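Long-range contacts in eukaryotic translation initiation factor 5A-2 (Arabidopsis thaliana, PDB 3HKS), which promotes translation elongation and termination by binding the ribosome between its exit and peptidyl sites and rescuing ribosomes stalled on polyproline and other difficult sequences: residues A[48-53]-A[66-71]; A[42-47]-A[150-155]. One frame throughout, in Å; residues are numbered along the deposited sequence.

Contact 1 (A[48-53]-A[66-71]); sequences KVVEVS and HFVAID
V68 O is gripped by two consecutive backbone amides, V50 N at 3.0 Å from this oxygen and E51 N at 3.2 Å from it. V50 N lies in the carbonyl plane and more nearly in line with the C=O bond, whereas E51 N is tilted 22° from the plane and comes in at a sharper angle to that bond. Two residues facing one define a classic beta bulge, and the backbone of V50 departs from extended geometry to make it. On both sides of the bulge the antiparallel pairing is regular: K48 and I70 exchange two amide bonds, as do S53 and H66, and V68 N returns an almost straight bond (176°) to E51 O.

The pairing sets the side chains. V49, A69, V52 and F67 share one face; V52 and F67 lie side by side, with V52 CG1 4.1 Å from F67 CE1, and I40 of strand 39-42 touches V49, F67 and A69. On the other face E51 runs alongside V68, its CB 3.8 Å from V68 CB. The CG of E51 is anti to the carbonyl carbon (chi1 -57°), and the extended chain beyond it lays the carboxylate against the V68 methyls, E51 OE2 3.9 Å from V68 CG2. Next to the bulge, V50 CG1 meets I70 CG1 at 3.8 Å. Further along, a water donates to H66 O and is also hydrogen-bonded to S53 OG, while the H66 ring turns its NE2 to S55 OG.

Chemically, the bulge spends two donors on one acceptor, and its extra residue, V50, shifts the register by one, so that V49 and E51 end on opposite faces. V49, A69 and F67 are buried within this SH3-like N-terminal domain; the other face mixes exposed K48, E51 and S53 with partly exposed V68 and I70.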
ATOM      1  N   LYS A  48       7.643  -3.957  -0.443  1.00 17.52           N
ATOM      2  CA  LYS A  48       8.469  -3.104  -1.295  1.00 18.05           C
ATOM      3  C   LYS A  48       9.890  -3.620  -1.271  1.00 17.91           C
ATOM      4  O   LYS A  48      10.444  -3.856  -0.205  1.00 17.84           O
ATOM      5  CB  LYS A  48       8.447  -1.638  -0.854  1.00 18.31           C
ATOM      6  CG  LYS A  48       9.451  -0.788  -1.634  1.00 20.27           C
ATOM      7  CD  LYS A  48       9.324   0.695  -1.388  1.00 24.55           C
ATOM      8  CE  LYS A  48       8.644   1.346  -2.585  1.00 28.05           C
ATOM      9  NZ  LYS A  48       9.022   2.769  -2.767  1.00 31.38           N
ATOM     10  N   VAL A  49      10.474  -3.780  -2.456  1.00 18.40           N
ATOM     11  CA  VAL A  49      11.840  -4.288  -2.595  1.00 18.66           C
ATOM     12  C   VAL A  49      12.871  -3.219  -2.206  1.00 19.55           C
ATOM     13  O   VAL A  49      12.923  -2.138  -2.817  1.00 19.53           O
ATOM     14  CB  VAL A  49      12.120  -4.843  -4.035  1.00 18.59           C
ATOM     15  CG1 VAL A  49      13.552  -5.367  -4.141  1.00 17.61           C
ATOM     16  CG2 VAL A  49      11.134  -5.954  -4.383  1.00 15.89           C
ATOM     17  N   VAL A  50      13.681  -3.541  -1.198  1.00 20.00           N
ATOM     18  CA  VAL A  50      14.739  -2.644  -0.704  1.00 21.50           C
ATOM     19  C   VAL A  50      16.172  -3.096  -1.076  1.00 22.38           C
ATOM     20  O   VAL A  50      17.088  -2.271  -1.159  1.00 22.96           O
ATOM     21  CB  VAL A  50      14.611  -2.349   0.845  1.00 21.34           C
ATOM     22  CG1 VAL A  50      13.320  -1.564   1.152  1.00 19.94           C
ATOM     23  CG2 VAL A  50      14.682  -3.629   1.680  1.00 20.96           C
ATOM     24  N   GLU A  51      16.356  -4.391  -1.329  1.00 22.84           N
ATOM     25  CA  GLU A  51      17.655  -4.917  -1.769  1.00 23.68           C
ATOM     26  C   GLU A  51      17.477  -6.035  -2.802  1.00 23.07           C
ATOM     27  O   GLU A  51      16.665  -6.939  -2.610  1.00 22.90           O
ATOM     28  CB  GLU A  51      18.472  -5.434  -0.565  1.00 23.99           C
ATOM     29  CG  GLU A  51      18.721  -4.384   0.552  1.00 28.42           C
ATOM     30  CD  GLU A  51      19.292  -4.971   1.853  1.00 33.70           C
ATOM     31  OE1 GLU A  51      18.874  -4.518   2.952  1.00 34.82           O
ATOM     32  OE2 GLU A  51      20.165  -5.873   1.777  1.00 36.41           O
ATOM     33  N   VAL A  52      18.234  -5.962  -3.894  1.00 22.79           N
ATOM     34  CA  VAL A  52      18.316  -7.057  -4.863  1.00 22.26           C
ATOM     35  C   VAL A  52      19.775  -7.429  -5.065  1.00 22.10           C
ATOM     36  O   VAL A  52      20.603  -6.561  -5.365  1.00 21.58           O
ATOM     37  CB  VAL A  52      17.763  -6.666  -6.267  1.00 22.66           C
ATOM     38  CG1 VAL A  52      17.765  -7.885  -7.204  1.00 22.50           C
ATOM     39  CG2 VAL A  52      16.365  -6.052  -6.171  1.00 22.00           C
ATOM     40  N   SER A  53      20.085  -8.719  -4.913  1.00 21.34           N
ATOM     41  CA  SER A  53      21.384  -9.241  -5.352  1.00 20.90           C
ATOM     42  C   SER A  53      21.250 -10.551  -6.145  1.00 20.60           C
ATOM     43  O   SER A  53      20.227 -11.243  -6.070  1.00 20.71           O
ATOM     44  CB  SER A  53      22.360  -9.389  -4.176  1.00 20.51           C
ATOM     45  OG  SER A  53      21.902 -10.322  -3.223  1.00 21.10           O
ATOM     46  N   HIS A  66      18.169 -12.643  -5.198  1.00 17.36           N
ATOM     47  CA  HIS A  66      17.991 -12.677  -3.755  1.00 18.18           C
ATOM     48  C   HIS A  66      17.301 -11.376  -3.350  1.00 17.65           C
ATOM     49  O   HIS A  66      17.868 -10.297  -3.500  1.00 17.69           O
ATOM     50  CB  HIS A  66      19.362 -12.803  -3.049  1.00 19.03           C
ATOM     51  CG  HIS A  66      20.172 -13.988  -3.487  1.00 21.81           C
ATOM     52  ND1 HIS A  66      20.690 -14.906  -2.599  1.00 24.47           N
ATOM     53  CD2 HIS A  66      20.541 -14.413  -4.721  1.00 23.25           C
ATOM     54  CE1 HIS A  66      21.341 -15.844  -3.265  1.00 24.56           C
ATOM     55  NE2 HIS A  66      21.263 -15.569  -4.555  1.00 23.56           N
ATOM     56  N   PHE A  67      16.081 -11.481  -2.837  1.00 17.48           N
ATOM     57  CA  PHE A  67      15.292 -10.292  -2.480  1.00 17.32           C
ATOM     58  C   PHE A  67      15.244 -10.032  -0.986  1.00 17.73           C
ATOM     59  O   PHE A  67      15.022 -10.951  -0.193  1.00 17.81           O
ATOM     60  CB  PHE A  67      13.854 -10.411  -3.006  1.00 16.19           C
ATOM     61  CG  PHE A  67      13.769 -10.491  -4.497  1.00 15.44           C
ATOM     62  CD1 PHE A  67      14.115  -9.408  -5.283  1.00 12.97           C
ATOM     63  CD2 PHE A  67      13.364 -11.663  -5.119  1.00 14.68           C
ATOM     64  CE1 PHE A  67      14.055  -9.483  -6.669  1.00 13.35           C
ATOM     65  CE2 PHE A  67      13.291 -11.744  -6.511  1.00 13.62           C
ATOM     66  CZ  PHE A  67      13.636 -10.657  -7.281  1.00 12.91           C
ATOM     67  N   VAL A  68      15.434  -8.769  -0.613  1.00 18.09           N
ATOM     68  CA  VAL A  68      15.025  -8.293   0.717  1.00 18.67           C
ATOM     69  C   VAL A  68      13.910  -7.267   0.490  1.00 18.65           C
ATOM     70  O   VAL A  68      14.069  -6.339  -0.296  1.00 18.59           O
ATOM     71  CB  VAL A  68      16.208  -7.674   1.536  1.00 18.83           C
ATOM     72  CG1 VAL A  68      15.755  -7.293   2.943  1.00 18.52           C
ATOM     73  CG2 VAL A  68      17.389  -8.650   1.613  1.00 18.40           C
ATOM     74  N   ALA A  69      12.783  -7.445   1.170  1.00 18.96           N
ATOM     75  CA  ALA A  69      11.621  -6.593   0.936  1.00 19.82           C
ATOM     76  C   ALA A  69      10.879  -6.264   2.229  1.00 20.03           C
ATOM     77  O   ALA A  69      10.964  -7.012   3.200  1.00 20.98           O
ATOM     78  CB  ALA A  69      10.675  -7.247  -0.103  1.00 19.32           C
ATOM     79  N   ILE A  70      10.151  -5.148   2.246  1.00 20.19           N
ATOM     80  CA  ILE A  70       9.459  -4.702   3.471  1.00 19.92           C
ATOM     81  C   ILE A  70       7.938  -4.711   3.293  1.00 19.82           C
ATOM     82  O   ILE A  70       7.408  -4.041   2.400  1.00 19.02           O
ATOM     83  CB  ILE A  70       9.949  -3.283   3.926  1.00 20.02           C
ATOM     84  CG1 ILE A  70      11.484  -3.236   4.076  1.00 20.44           C
ATOM     85  CG2 ILE A  70       9.221  -2.816   5.212  1.00 19.37           C
ATOM     86  CD1 ILE A  70      12.061  -4.092   5.179  1.00 20.60           C
ATOM     87  N   ASP A  71       7.246  -5.481   4.132  1.00 20.04           N
ATOM     88  CA  ASP A  71       5.780  -5.535   4.111  1.00 20.99           C
ATOM     89  C   ASP A  71       5.221  -4.107   4.175  1.00 21.35           C
ATOM     90  O   ASP A  71       5.538  -3.364   5.113  1.00 21.58           O
ATOM     91  CB  ASP A  71       5.282  -6.365   5.289  1.00 20.87           C
ATOM     92  CG  ASP A  71       3.794  -6.611   5.250  1.00 22.16           C
ATOM     93  OD1 ASP A  71       3.012  -5.657   5.025  1.00 22.44           O
ATOM     94  OD2 ASP A  71       3.396  -7.773   5.471  1.00 24.29           O
TER
HETATM   95  O   HOH W   1      19.630  -9.351  -1.312  1.00 30.46           O

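Contact 2 (A[42-47]-A[150-155]); sequences IKNRPC and SSMGEE
R45 and E154 cross at about a right angle where two type I' turns, I42 to R45 in the SH3-like N-terminal domain and S151 to E154 in the C-terminal OB-fold domain, face each other across the domain boundary. Their salt bridge is also a hydrogen bond: R45 NH1 reaches E154 OE1 at 3.0 Å with an N-H...O angle of 162°. The oxygen lies near the guanidinium plane and is met on its syn side, but the two flat groups are turned 46° apart, and the second pair is longer, R45 NH2 to E154 OE2 being 3.6 Å. D71 takes R45 NE in a further salt bridge, so the guanidinium sits between two carboxylates, which probably offset its charge and help to fix its orientation.

The R45 chain is bent at chi2 and chi3, and P46 CD lies over the centre of its guanidinium, 4.1 Å above the plane. The proline ring also faces the second turn. S151 OG comes within 3.4 Å of P46 CB, while its hydrogen bond goes to H92 O; P91 of strand 87-103 touches both residues.

M152 crosses P46 obliquely, its SD 3.9 Å from P46 CD. The chain then bends at chi3 (78°), and the terminal methyl finishes against N44 of the first turn, M152 CE lying 3.6 Å from N44 ND2.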
ATOM      1  N   ILE A  42       5.683 -11.900  -1.132  1.00 18.62           N
ATOM      2  CA  ILE A  42       6.399 -12.914  -0.366  1.00 19.70           C
ATOM      3  C   ILE A  42       5.455 -13.392   0.727  1.00 21.38           C
ATOM      4  O   ILE A  42       4.908 -12.574   1.473  1.00 21.91           O
ATOM      5  CB  ILE A  42       7.713 -12.374   0.276  1.00 19.55           C
ATOM      6  CG1 ILE A  42       8.635 -11.775  -0.790  1.00 18.54           C
ATOM      7  CG2 ILE A  42       8.435 -13.504   1.043  1.00 19.37           C
ATOM      8  CD1 ILE A  42       9.894 -11.069  -0.241  1.00 18.07           C
ATOM      9  N   LYS A  43       5.237 -14.704   0.797  1.00 22.95           N
ATOM     10  CA  LYS A  43       4.339 -15.320   1.791  1.00 24.82           C
ATOM     11  C   LYS A  43       2.972 -14.623   1.828  1.00 25.15           C
ATOM     12  O   LYS A  43       2.442 -14.321   2.907  1.00 25.26           O
ATOM     13  CB  LYS A  43       4.978 -15.328   3.192  1.00 25.23           C
ATOM     14  CG  LYS A  43       6.469 -15.706   3.234  1.00 27.65           C
ATOM     15  CD  LYS A  43       6.684 -17.132   3.695  1.00 33.54           C
ATOM     16  CE  LYS A  43       6.773 -17.204   5.221  1.00 37.45           C
ATOM     17  NZ  LYS A  43       7.956 -16.452   5.764  1.00 39.30           N
ATOM     18  N   ASN A  44       2.430 -14.372   0.633  1.00 25.36           N
ATOM     19  CA  ASN A  44       1.131 -13.721   0.422  1.00 25.34           C
ATOM     20  C   ASN A  44       1.040 -12.294   0.991  1.00 24.27           C
ATOM     21  O   ASN A  44      -0.047 -11.802   1.276  1.00 24.83           O
ATOM     22  CB  ASN A  44      -0.025 -14.632   0.894  1.00 26.38           C
ATOM     23  CG  ASN A  44      -1.330 -14.425   0.089  1.00 30.16           C
ATOM     24  OD1 ASN A  44      -2.408 -14.288   0.674  1.00 33.75           O
ATOM     25  ND2 ASN A  44      -1.235 -14.421  -1.251  1.00 32.55           N
ATOM     26  N   ARG A  45       2.192 -11.639   1.132  1.00 22.81           N
ATOM     27  CA  ARG A  45       2.267 -10.280   1.671  1.00 21.63           C
ATOM     28  C   ARG A  45       2.845  -9.326   0.628  1.00 20.55           C
ATOM     29  O   ARG A  45       3.841  -9.637  -0.001  1.00 20.08           O
ATOM     30  CB  ARG A  45       3.112 -10.227   2.962  1.00 21.50           C
ATOM     31  CG  ARG A  45       2.560 -11.038   4.138  1.00 22.37           C
ATOM     32  CD  ARG A  45       1.176 -10.534   4.597  1.00 22.99           C
ATOM     33  NE  ARG A  45       1.223  -9.107   4.896  1.00 24.57           N
ATOM     34  CZ  ARG A  45       0.161  -8.317   5.027  1.00 26.22           C
ATOM     35  NH1 ARG A  45      -1.066  -8.805   4.884  1.00 26.33           N
ATOM     36  NH2 ARG A  45       0.332  -7.029   5.297  1.00 26.35           N
ATOM     37  N   PRO A  46       2.196  -8.169   0.425  1.00 20.11           N
ATOM     38  CA  PRO A  46       2.766  -7.185  -0.514  1.00 19.49           C
ATOM     39  C   PRO A  46       3.945  -6.439   0.110  1.00 19.01           C
ATOM     40  O   PRO A  46       3.793  -5.818   1.159  1.00 19.07           O
ATOM     41  CB  PRO A  46       1.586  -6.249  -0.811  1.00 19.38           C
ATOM     42  CG  PRO A  46       0.671  -6.368   0.435  1.00 19.81           C
ATOM     43  CD  PRO A  46       0.900  -7.746   1.007  1.00 19.50           C
ATOM     44  N   CYS A  47       5.120  -6.515  -0.520  1.00 18.21           N
ATOM     45  CA  CYS A  47       6.320  -5.924   0.053  1.00 17.37           C
ATOM     46  C   CYS A  47       7.007  -5.018  -0.940  1.00 17.27           C
ATOM     47  O   CYS A  47       6.971  -5.281  -2.138  1.00 17.27           O
ATOM     48  CB  CYS A  47       7.300  -7.003   0.518  1.00 16.68           C
ATOM     49  SG  CYS A  47       6.598  -8.280   1.541  1.00 17.72           S
ATOM     50  N   SER A 150      -3.690   0.847  -1.021  1.00 18.93           N
ATOM     51  CA  SER A 150      -4.356  -0.448  -1.155  1.00 19.23           C
ATOM     52  C   SER A 150      -3.528  -1.467  -1.939  1.00 19.05           C
ATOM     53  O   SER A 150      -2.901  -1.144  -2.947  1.00 19.21           O
ATOM     54  CB  SER A 150      -5.737  -0.284  -1.788  1.00 18.99           C
ATOM     55  OG  SER A 150      -5.615   0.171  -3.116  1.00 20.24           O
ATOM     56  N   SER A 151      -3.536  -2.702  -1.453  1.00 19.44           N
ATOM     57  CA  SER A 151      -2.855  -3.809  -2.116  1.00 19.88           C
ATOM     58  C   SER A 151      -3.416  -5.109  -1.580  1.00 20.22           C
ATOM     59  O   SER A 151      -3.547  -5.273  -0.368  1.00 19.86           O
ATOM     60  CB  SER A 151      -1.342  -3.748  -1.869  1.00 19.65           C
ATOM     61  OG  SER A 151      -0.631  -4.586  -2.756  1.00 19.21           O
ATOM     62  N   MET A 152      -3.767  -6.010  -2.499  1.00 21.17           N
ATOM     63  CA  MET A 152      -4.159  -7.382  -2.175  1.00 21.92           C
ATOM     64  C   MET A 152      -5.366  -7.473  -1.229  1.00 22.62           C
ATOM     65  O   MET A 152      -5.397  -8.298  -0.311  1.00 22.41           O
ATOM     66  CB  MET A 152      -2.943  -8.164  -1.653  1.00 21.94           C
ATOM     67  CG  MET A 152      -1.843  -8.316  -2.723  1.00 22.51           C
ATOM     68  SD  MET A 152      -0.476  -9.360  -2.220  1.00 24.82           S
ATOM     69  CE  MET A 152      -1.148 -11.008  -2.424  1.00 20.33           C
ATOM     70  N   GLY A 153      -6.356  -6.613  -1.470  1.00 23.28           N
ATOM     71  CA  GLY A 153      -7.580  -6.564  -0.656  1.00 24.69           C
ATOM     72  C   GLY A 153      -7.443  -5.911   0.716  1.00 25.23           C
ATOM     73  O   GLY A 153      -8.329  -6.039   1.572  1.00 25.93           O
ATOM     74  N   GLU A 154      -6.331  -5.216   0.926  1.00 25.28           N
ATOM     75  CA  GLU A 154      -6.007  -4.625   2.215  1.00 25.56           C
ATOM     76  C   GLU A 154      -5.726  -3.147   2.009  1.00 24.87           C
ATOM     77  O   GLU A 154      -5.109  -2.757   1.029  1.00 24.86           O
ATOM     78  CB  GLU A 154      -4.803  -5.336   2.828  1.00 25.91           C
ATOM     79  CG  GLU A 154      -4.488  -4.938   4.270  1.00 29.07           C
ATOM     80  CD  GLU A 154      -3.577  -5.943   4.978  1.00 32.66           C
ATOM     81  OE1 GLU A 154      -3.572  -7.141   4.599  1.00 32.87           O
ATOM     82  OE2 GLU A 154      -2.873  -5.528   5.927  1.00 34.73           O
ATOM     83  N   GLU A 155      -6.208  -2.323   2.927  1.00 24.55           N
ATOM     84  CA  GLU A 155      -6.202  -0.879   2.726  1.00 23.85           C
ATOM     85  C   GLU A 155      -5.824  -0.170   4.006  1.00 23.52           C
ATOM     86  O   GLU A 155      -6.195  -0.596   5.106  1.00 23.69           O
ATOM     87  CB  GLU A 155      -7.568  -0.384   2.226  1.00 23.93           C
ATOM     88  CG  GLU A 155      -7.982  -0.978   0.886  1.00 24.38           C
ATOM     89  CD  GLU A 155      -9.211  -0.327   0.283  1.00 26.68           C
ATOM     90  OE1 GLU A 155     -10.326  -0.552   0.785  1.00 26.09           O
ATOM     91  OE2 GLU A 155      -9.062   0.399  -0.721  1.00 29.80           O
TER

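In the fold
After strand 26-30 the chain runs through strand 39-42 and turns into strand 45-55, whose start belongs to contact 2 and whose continuation belongs to contact 1. Contact 1 then closes a short loop of 12 residues, a hairpin with strand 64-71 within the four-stranded N-terminal sheet. Contact 2 closes only after 102 intervening residues, when strand 142-151 turns into strand 154-163, so the smaller closure falls wholly within the larger. One is local to a domain; the other joins both domains. The centres of contacts 1 and 2 lie about 15 Å apart. They nevertheless touch through packing, C47 CB of contact 2 lying 3.4 Å from A69 CB of contact 1.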